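Local structure of erythrocyte binding antigen 140 (Plasmodium falciparum, 4GF2) at residues F4-K7 / R8-F12; K58-E61 / I62-S66; K72-Y75 / N76-E79. The protein probably binds a receptor on the host erythrocyte surface as a sialic acid-binding adhesin, through the tandem Duffy-binding-like domains that make up this fragment. The protein carries 3 engineered substitutions. All coordinates share one frame; numbering follows the deposited sequence.

Contact 1: F4-K7 / R8-F12; sequences FIQK and RTHLF
The carbonyl oxygen of Ile5 is gripped twice by Thr9, once by the backbone N at 3.2 Å and once by the side-chain hydroxyl, Thr9 OG1 lying 3.3 Å from Ile5 O. This is the familiar threonine bond back to the preceding turn of an α-helix, here in helix 4-14 at the N-terminal end of the modelled chain. The threonine rotamer permits it: OG1 stands anti to its own carbonyl carbon (chi1 -56°), beside the backbone N, which brings it back over the carbonyl four residues earlier. The hydroxyl arrives at a bent C=O...O angle of 126°, tilted from the carbonyl plane. One residue on, Gln6 O takes the backbone N of His10 and also sits over one face of the His10 imidazole, 3.5 Å above the plane and over its centre. The ring has partners outside the helix: ND1 makes a weak hydrogen bond to Asn47 OD1, and the imidazole packs on Ile65 and Thr69 of helix 56-78. Leu11 meets the same helix through Lys72 and Leu73, so both residues face helix 56-78. On the exposed flank, Phe4 and Arg8 run side by side in the same direction, with the ring and guanidinium planes 36° apart. The arginine bends at chi2 and chi3, and its aliphatic part does the touching, Arg8 CG coming within 3.7 Å of Phe4 CE1 while Arg8 CD lies 3.8 Å from that same ring carbon.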
loop_
_atom_site.group_PDB
_atom_site.type_symbol
_atom_site.label_atom_id
_atom_site.label_comp_id
_atom_site.label_asym_id
_atom_site.label_seq_id
_atom_site.Cartn_x
_atom_site.Cartn_y
_atom_site.Cartn_z
ATOM N N PHE A 4 -57.149 4.071 -2.575
ATOM C CA PHE A 4 -55.862 3.613 -3.093
ATOM C C PHE A 4 -54.886 4.777 -3.255
ATOM O O PHE A 4 -53.674 4.610 -3.105
ATOM C CB PHE A 4 -56.047 2.894 -4.431
ATOM C CG PHE A 4 -54.942 3.153 -5.415
ATOM C CD1 PHE A 4 -53.699 2.561 -5.256
ATOM C CD2 PHE A 4 -55.147 3.987 -6.502
ATOM C CE1 PHE A 4 -52.681 2.799 -6.162
ATOM C CE2 PHE A 4 -54.132 4.228 -7.411
ATOM C CZ PHE A 4 -52.898 3.634 -7.241
ATOM N N ILE A 5 -55.416 5.954 -3.568
ATOM C CA ILE A 5 -54.598 7.156 -3.647
ATOM C C ILE A 5 -53.941 7.421 -2.298
ATOM O O ILE A 5 -52.756 7.749 -2.221
ATOM C CB ILE A 5 -55.438 8.383 -4.041
ATOM C CG1 ILE A 5 -55.624 8.441 -5.560
ATOM C CG2 ILE A 5 -54.769 9.665 -3.563
ATOM C CD1 ILE A 5 -56.296 7.220 -6.149
ATOM N N GLN A 6 -54.721 7.273 -1.235
ATOM C CA GLN A 6 -54.237 7.531 0.113
ATOM C C GLN A 6 -53.217 6.476 0.538
ATOM O O GLN A 6 -52.368 6.731 1.393
ATOM C CB GLN A 6 -55.409 7.568 1.095
ATOM C CG GLN A 6 -55.079 8.210 2.428
ATOM C CD GLN A 6 -56.299 8.364 3.314
ATOM O OE1 GLN A 6 -57.392 7.909 2.974
ATOM N NE2 GLN A 6 -56.119 9.012 4.459
ATOM N N LYS A 7 -53.300 5.292 -0.062
ATOM C CA LYS A 7 -52.319 4.245 0.199
ATOM C C LYS A 7 -50.961 4.644 -0.372
ATOM O O LYS A 7 -49.925 4.402 0.247
ATOM C CB LYS A 7 -52.771 2.907 -0.389
ATOM C CG LYS A 7 -53.913 2.255 0.370
ATOM C CD LYS A 7 -54.099 0.799 -0.032
ATOM C CE LYS A 7 -54.569 0.667 -1.471
ATOM N NZ LYS A 7 -54.625 -0.755 -1.908
ATOM N N ARG A 8 -50.971 5.255 -1.551
ATOM C CA ARG A 8 -49.747 5.775 -2.145
ATOM C C ARG A 8 -49.141 6.823 -1.222
ATOM O O ARG A 8 -47.924 6.909 -1.077
ATOM C CB ARG A 8 -50.030 6.378 -3.522
ATOM C CG ARG A 8 -50.522 5.369 -4.547
ATOM C CD ARG A 8 -49.405 4.440 -5.000
ATOM N NE ARG A 8 -48.425 5.132 -5.834
ATOM C CZ ARG A 8 -47.329 4.567 -6.330
ATOM N NH1 ARG A 8 -47.054 3.293 -6.078
ATOM N NH2 ARG A 8 -46.500 5.280 -7.079
ATOM N N THR A 9 -49.999 7.614 -0.587
ATOM C CA THR A 9 -49.539 8.652 0.327
ATOM C C THR A 9 -48.701 8.054 1.455
ATOM O O THR A 9 -47.649 8.586 1.807
ATOM C CB THR A 9 -50.724 9.435 0.921
ATOM O OG1 THR A 9 -51.517 9.982 -0.142
ATOM C CG2 THR A 9 -50.230 10.563 1.814
ATOM N N HIS A 10 -49.169 6.944 2.016
ATOM C CA HIS A 10 -48.422 6.242 3.056
ATOM C C HIS A 10 -47.059 5.791 2.531
ATOM O O HIS A 10 -46.032 5.979 3.185
ATOM C CB HIS A 10 -49.205 5.026 3.552
ATOM C CG HIS A 10 -50.530 5.364 4.156
ATOM N ND1 HIS A 10 -50.787 6.579 4.757
ATOM C CD2 HIS A 10 -51.676 4.649 4.251
ATOM C CE1 HIS A 10 -52.031 6.596 5.198
ATOM N NE2 HIS A 10 -52.594 5.437 4.904
ATOM N N LEU A 11 -47.061 5.193 1.345
ATOM C CA LEU A 11 -45.833 4.708 0.731
ATOM C C LEU A 11 -44.810 5.823 0.557
ATOM O O LEU A 11 -43.656 5.682 0.956
ATOM C CB LEU A 11 -46.134 4.063 -0.624
ATOM C CG LEU A 11 -46.589 2.604 -0.572
ATOM C CD1 LEU A 11 -47.261 2.195 -1.874
ATOM C CD2 LEU A 11 -45.403 1.700 -0.280
ATOM N N PHE A 12 -45.234 6.931 -0.039
ATOM C CA PHE A 12 -44.313 8.022 -0.340
ATOM C C PHE A 12 -43.947 8.835 0.896
ATOM O O PHE A 12 -42.911 9.493 0.922
ATOM C CB PHE A 12 -44.887 8.930 -1.431
ATOM C CG PHE A 12 -44.841 8.319 -2.800
ATOM C CD1 PHE A 12 -43.633 8.152 -3.454
ATOM C CD2 PHE A 12 -46.002 7.904 -3.430
ATOM C CE1 PHE A 12 -43.581 7.585 -4.711
ATOM C CE2 PHE A 12 -45.957 7.338 -4.691
ATOM C CZ PHE A 12 -44.744 7.178 -5.332
#

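Contact 2: K58-E61 / I62-S66; sequences KFKE and IFLIS
Ile62 N donates to Lys58 O at 2.8 Å, the shortest of the backbone bonds that join the two turns. Leu64 N follows with a 2.9 Å bond to Lys60 O. Ile62 O in turn accepts twice from Ser66, whose N and OG reach it from opposite faces of the carbonyl plane, the hydroxyl bond Ser66 OG to Ile62 O measuring 2.9 Å. Along the first turn Lys58 NZ forms a salt bridge with Glu61 OE1, its hydrogen bond weak at 3.3 Å. The backbone bonds are the i to i+4 links of an α-helix, whereas the salt bridge spans three residues; this is helix 56-78 of the first Duffy-binding-like domain, packed on one side against helices 110-127 and 132-155. There Phe59 and Phe63 lie side by side and point the same way, their planes at 83° and centroids 5.4 Å apart. The approach is made by Phe59 CZ, 3.5 Å from Phe63 CD2, while Phe59 CE2 lies at the edge of the Phe63 ring, in its plane. Phe59 CG stands anti to the backbone N (chi1 172°), beside the carbonyl carbon, and this sends the ring along the helix to its neighbour. Trp142 of helix 132-155 meets both rings, edge-to-face with Phe59 and with planes at about 15° to Phe63. Next to this aromatic cluster, Lys60 folds at chi2 and chi4 and lays its CE slantwise over Leu64, at 3.9 Å from CD1 of that leucine, before NZ reaches Asn146 OD1.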
loop_
_atom_site.group_PDB
_atom_site.type_symbol
_atom_site.label_atom_id
_atom_site.label_comp_id
_atom_site.label_asym_id
_atom_site.label_seq_id
_atom_site.Cartn_x
_atom_site.Cartn_y
_atom_site.Cartn_z
ATOM N N LYS A 58 -56.632 5.768 16.934
ATOM C CA LYS A 58 -55.910 6.369 15.824
ATOM C C LYS A 58 -54.447 5.950 15.859
ATOM O O LYS A 58 -53.888 5.533 14.844
ATOM C CB LYS A 58 -56.022 7.893 15.874
ATOM C CG LYS A 58 -55.608 8.584 14.584
ATOM C CD LYS A 58 -56.490 8.155 13.422
ATOM C CE LYS A 58 -56.183 8.945 12.164
ATOM N NZ LYS A 58 -57.014 8.487 11.017
ATOM N N PHE A 59 -53.828 6.054 17.031
ATOM C CA PHE A 59 -52.432 5.662 17.185
ATOM C C PHE A 59 -52.220 4.226 16.717
ATOM O O PHE A 59 -51.223 3.918 16.068
ATOM C CB PHE A 59 -51.976 5.801 18.637
ATOM C CG PHE A 59 -50.612 5.228 18.892
ATOM C CD1 PHE A 59 -49.473 5.948 18.573
ATOM C CD2 PHE A 59 -50.468 3.960 19.433
ATOM C CE1 PHE A 59 -48.214 5.418 18.794
ATOM C CE2 PHE A 59 -49.212 3.425 19.658
ATOM C CZ PHE A 59 -48.082 4.158 19.337
ATOM N N LYS A 60 -53.162 3.355 17.056
ATOM C CA LYS A 60 -53.109 1.961 16.640
ATOM C C LYS A 60 -53.190 1.872 15.124
ATOM O O LYS A 60 -52.410 1.163 14.490
ATOM C CB LYS A 60 -54.264 1.184 17.275
ATOM C CG LYS A 60 -54.437 -0.234 16.760
ATOM C CD LYS A 60 -53.202 -1.081 17.016
ATOM C CE LYS A 60 -53.422 -2.530 16.604
ATOM N NZ LYS A 60 -54.434 -3.223 17.456
ATOM N N GLU A 61 -54.136 2.608 14.550
ATOM C CA GLU A 61 -54.359 2.594 13.111
ATOM C C GLU A 61 -53.115 3.041 12.354
ATOM O O GLU A 61 -52.769 2.468 11.320
ATOM C CB GLU A 61 -55.528 3.505 12.746
ATOM C CG GLU A 61 -55.782 3.603 11.252
ATOM C CD GLU A 61 -56.664 4.775 10.889
ATOM O OE1 GLU A 61 -57.399 5.263 11.774
ATOM O OE2 GLU A 61 -56.616 5.214 9.722
ATOM N N ILE A 62 -52.450 4.070 12.867
ATOM C CA ILE A 62 -51.252 4.599 12.226
ATOM C C ILE A 62 -50.084 3.633 12.378
ATOM O O ILE A 62 -49.220 3.542 11.505
ATOM C CB ILE A 62 -50.856 5.969 12.811
ATOM C CG1 ILE A 62 -51.970 6.993 12.571
ATOM C CG2 ILE A 62 -49.548 6.456 12.201
ATOM C CD1 ILE A 62 -52.319 7.205 11.104
ATOM N N PHE A 63 -50.058 2.910 13.490
ATOM C CA PHE A 63 -49.010 1.930 13.718
ATOM C C PHE A 63 -49.188 0.792 12.725
ATOM O O PHE A 63 -48.217 0.289 12.155
ATOM C CB PHE A 63 -49.076 1.404 15.149
ATOM C CG PHE A 63 -47.732 1.175 15.778
ATOM C CD1 PHE A 63 -46.681 0.654 15.044
ATOM C CD2 PHE A 63 -47.522 1.487 17.109
ATOM C CE1 PHE A 63 -45.446 0.446 15.630
ATOM C CE2 PHE A 63 -46.294 1.281 17.699
ATOM C CZ PHE A 63 -45.256 0.763 16.960
ATOM N N LEU A 64 -50.439 0.394 12.508
ATOM C CA LEU A 64 -50.739 -0.664 11.555
ATOM C C LEU A 64 -50.290 -0.254 10.157
ATOM O O LEU A 64 -49.750 -1.065 9.399
ATOM C CB LEU A 64 -52.233 -0.985 11.560
ATOM C CG LEU A 64 -52.730 -1.785 12.767
ATOM C CD1 LEU A 64 -54.250 -1.741 12.852
ATOM C CD2 LEU A 64 -52.243 -3.226 12.693
ATOM N N ILE A 65 -50.507 1.015 9.824
ATOM C CA ILE A 65 -50.104 1.539 8.528
ATOM C C ILE A 65 -48.588 1.533 8.388
ATOM O O ILE A 65 -48.051 1.221 7.327
ATOM C CB ILE A 65 -50.620 2.969 8.322
ATOM C CG1 ILE A 65 -52.141 2.953 8.144
ATOM C CG2 ILE A 65 -49.954 3.606 7.106
ATOM C CD1 ILE A 65 -52.780 4.326 8.152
ATOM N N SER A 66 -47.896 1.880 9.465
ATOM C CA SER A 66 -46.445 1.955 9.437
ATOM C C SER A 66 -45.807 0.591 9.162
ATOM O O SER A 66 -44.953 0.472 8.287
ATOM C CB SER A 66 -45.925 2.530 10.750
ATOM O OG SER A 66 -46.375 3.861 10.919
#

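Contact 3: K72-Y75 / N76-E79; sequences KLLY and NKNE
Tyr75 and Glu79 cross obliquely near the C-terminal end of helix 56-78, in the first Duffy-binding-like domain, with ring and carboxylate planes 84° apart. The carboxylate comes to the ring through one oxygen, Glu79 OE2 lying 3.5 Å from Tyr75 CE2, and the aliphatic Glu79 CG follows at 3.9 Å from the same carbon. Asn76 stands differently to the ring: its side chain crosses that of Tyr75 at about a right angle and places OD1 at the ring edge, in plane, 3.8 Å from Tyr75 CD2. Tyr75 CG lies anti to the backbone N (chi1 178°), beside the carbonyl carbon, which carries the ring forward past Asn76 N towards Glu79. Beyond this segment the ring also meets the imidazole of His158. A separate group of side chains faces helix 83-101. There Leu74 packs on Phe86 and Glu89, and the extended chain of Lys77 passes its CD within 4.2 Å of Leu74 CD2 on the way to a salt bridge between NZ and Glu89. Asn78 ND2 is hydrogen-bonded to that same carboxylate, so one acid holds two residues of this turn. In the backbone Lys77 N donates to Leu73 O at 2.9 Å, and the chain leaves the helix around here. Leu74 O is gripped by two donors of one residue, the main-chain N and the side-chain amide of Asn78, reaching it from opposite faces of its plane. The bond from the side-chain amide is the less straight: Asn78 ND2 sits 2.9 Å from Leu74 O, above the carbonyl plane rather than on a lone pair, with an N-H...O angle of 134°.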
loop_
_atom_site.group_PDB
_atom_site.type_symbol
_atom_site.label_atom_id
_atom_site.label_comp_id
_atom_site.label_asym_id
_atom_site.label_seq_id
_atom_site.Cartn_x
_atom_site.Cartn_y
_atom_site.Cartn_z
ATOM N N LYS A 72 -44.113 -3.507 2.431
ATOM C CA LYS A 72 -44.139 -3.228 0.995
ATOM C C LYS A 72 -42.799 -2.686 0.523
ATOM O O LYS A 72 -42.231 -3.159 -0.464
ATOM C CB LYS A 72 -45.211 -2.191 0.648
ATOM C CG LYS A 72 -46.640 -2.670 0.741
ATOM C CD LYS A 72 -47.582 -1.640 0.140
ATOM C CE LYS A 72 -49.040 -1.980 0.397
ATOM N NZ LYS A 72 -49.944 -0.980 -0.243
ATOM N N LEU A 73 -42.307 -1.672 1.227
ATOM C CA LEU A 73 -41.093 -0.990 0.816
ATOM C C LEU A 73 -39.896 -1.932 0.905
ATOM O O LEU A 73 -38.998 -1.884 0.069
ATOM C CB LEU A 73 -40.884 0.273 1.654
ATOM C CG LEU A 73 -41.927 1.368 1.401
ATOM C CD1 LEU A 73 -41.770 2.523 2.378
ATOM C CD2 LEU A 73 -41.836 1.881 -0.026
ATOM N N LEU A 74 -39.900 -2.803 1.906
ATOM C CA LEU A 74 -38.859 -3.815 2.032
ATOM C C LEU A 74 -38.946 -4.806 0.882
ATOM O O LEU A 74 -37.927 -5.277 0.374
ATOM C CB LEU A 74 -38.980 -4.561 3.361
ATOM C CG LEU A 74 -38.508 -3.820 4.611
ATOM C CD1 LEU A 74 -38.762 -4.671 5.843
ATOM C CD2 LEU A 74 -37.031 -3.445 4.505
ATOM N N TYR A 75 -40.164 -5.123 0.465
ATOM C CA TYR A 75 -40.336 -6.060 -0.633
ATOM C C TYR A 75 -39.754 -5.477 -1.910
ATOM O O TYR A 75 -39.033 -6.156 -2.634
ATOM C CB TYR A 75 -41.806 -6.424 -0.840
ATOM C CG TYR A 75 -42.000 -7.359 -2.011
ATOM C CD1 TYR A 75 -41.864 -8.731 -1.858
ATOM C CD2 TYR A 75 -42.288 -6.865 -3.277
ATOM C CE1 TYR A 75 -42.022 -9.586 -2.928
ATOM C CE2 TYR A 75 -42.452 -7.716 -4.353
ATOM C CZ TYR A 75 -42.320 -9.075 -4.172
ATOM O OH TYR A 75 -42.481 -9.928 -5.241
ATOM N N ASN A 76 -40.064 -4.215 -2.186
ATOM C CA ASN A 76 -39.513 -3.549 -3.362
ATOM C C ASN A 76 -37.996 -3.458 -3.278
ATOM O O ASN A 76 -37.293 -3.583 -4.280
ATOM C CB ASN A 76 -40.103 -2.150 -3.514
ATOM C CG ASN A 76 -41.585 -2.176 -3.811
ATOM O OD1 ASN A 76 -42.135 -3.207 -4.200
ATOM N ND2 ASN A 76 -42.242 -1.033 -3.641
ATOM N N LYS A 77 -37.497 -3.242 -2.069
ATOM C CA LYS A 77 -36.064 -3.157 -1.840
ATOM C C LYS A 77 -35.380 -4.466 -2.202
ATOM O O LYS A 77 -34.354 -4.475 -2.880
ATOM C CB LYS A 77 -35.792 -2.830 -0.374
ATOM C CG LYS A 77 -34.319 -2.760 -0.012
ATOM C CD LYS A 77 -34.145 -2.634 1.493
ATOM C CE LYS A 77 -32.693 -2.741 1.908
ATOM N NZ LYS A 77 -32.567 -2.871 3.384
ATOM N N ASN A 78 -35.963 -5.572 -1.756
ATOM C CA ASN A 78 -35.308 -6.865 -1.861
ATOM C C ASN A 78 -35.690 -7.674 -3.099
ATOM O O ASN A 78 -35.293 -8.831 -3.232
ATOM C CB ASN A 78 -35.557 -7.679 -0.594
ATOM C CG ASN A 78 -34.835 -7.106 0.610
ATOM O OD1 ASN A 78 -33.609 -7.165 0.692
ATOM N ND2 ASN A 78 -35.590 -6.546 1.549
ATOM N N GLU A 79 -36.445 -7.070 -4.010
ATOM C CA GLU A 79 -36.704 -7.709 -5.294
ATOM C C GLU A 79 -35.369 -8.050 -5.938
ATOM O O GLU A 79 -34.464 -7.215 -5.982
ATOM C CB GLU A 79 -37.508 -6.794 -6.220
ATOM C CG GLU A 79 -39.017 -6.975 -6.130
ATOM C CD GLU A 79 -39.761 -6.208 -7.211
ATOM O OE1 GLU A 79 -39.096 -5.561 -8.049
ATOM O OE2 GLU A 79 -41.009 -6.251 -7.224
#

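Overall arrangement
From the N terminus the chain runs through contact 1 in helix 4-14, then contacts 2 and 3 in helix 56-78. Each contact is local, within a helix or at its end, so none closes a long loop and none nests in or crosses another. The short helix lies against the long one between its two ends. His10 NE2 of contact 1 packs 3.4 Å from Ile65 CD1 of contact 2, and Leu11 CD2 of contact 1 lies 3.6 Å from Leu73 CD2 of contact 3. Contacts 2 and 3 do not touch, their nearest atoms being about 7 Å apart; contact 2 packs on helices 46-49, 110-127 and 132-155, while contact 3 packs on helix 83-101 as well as helix 4-14.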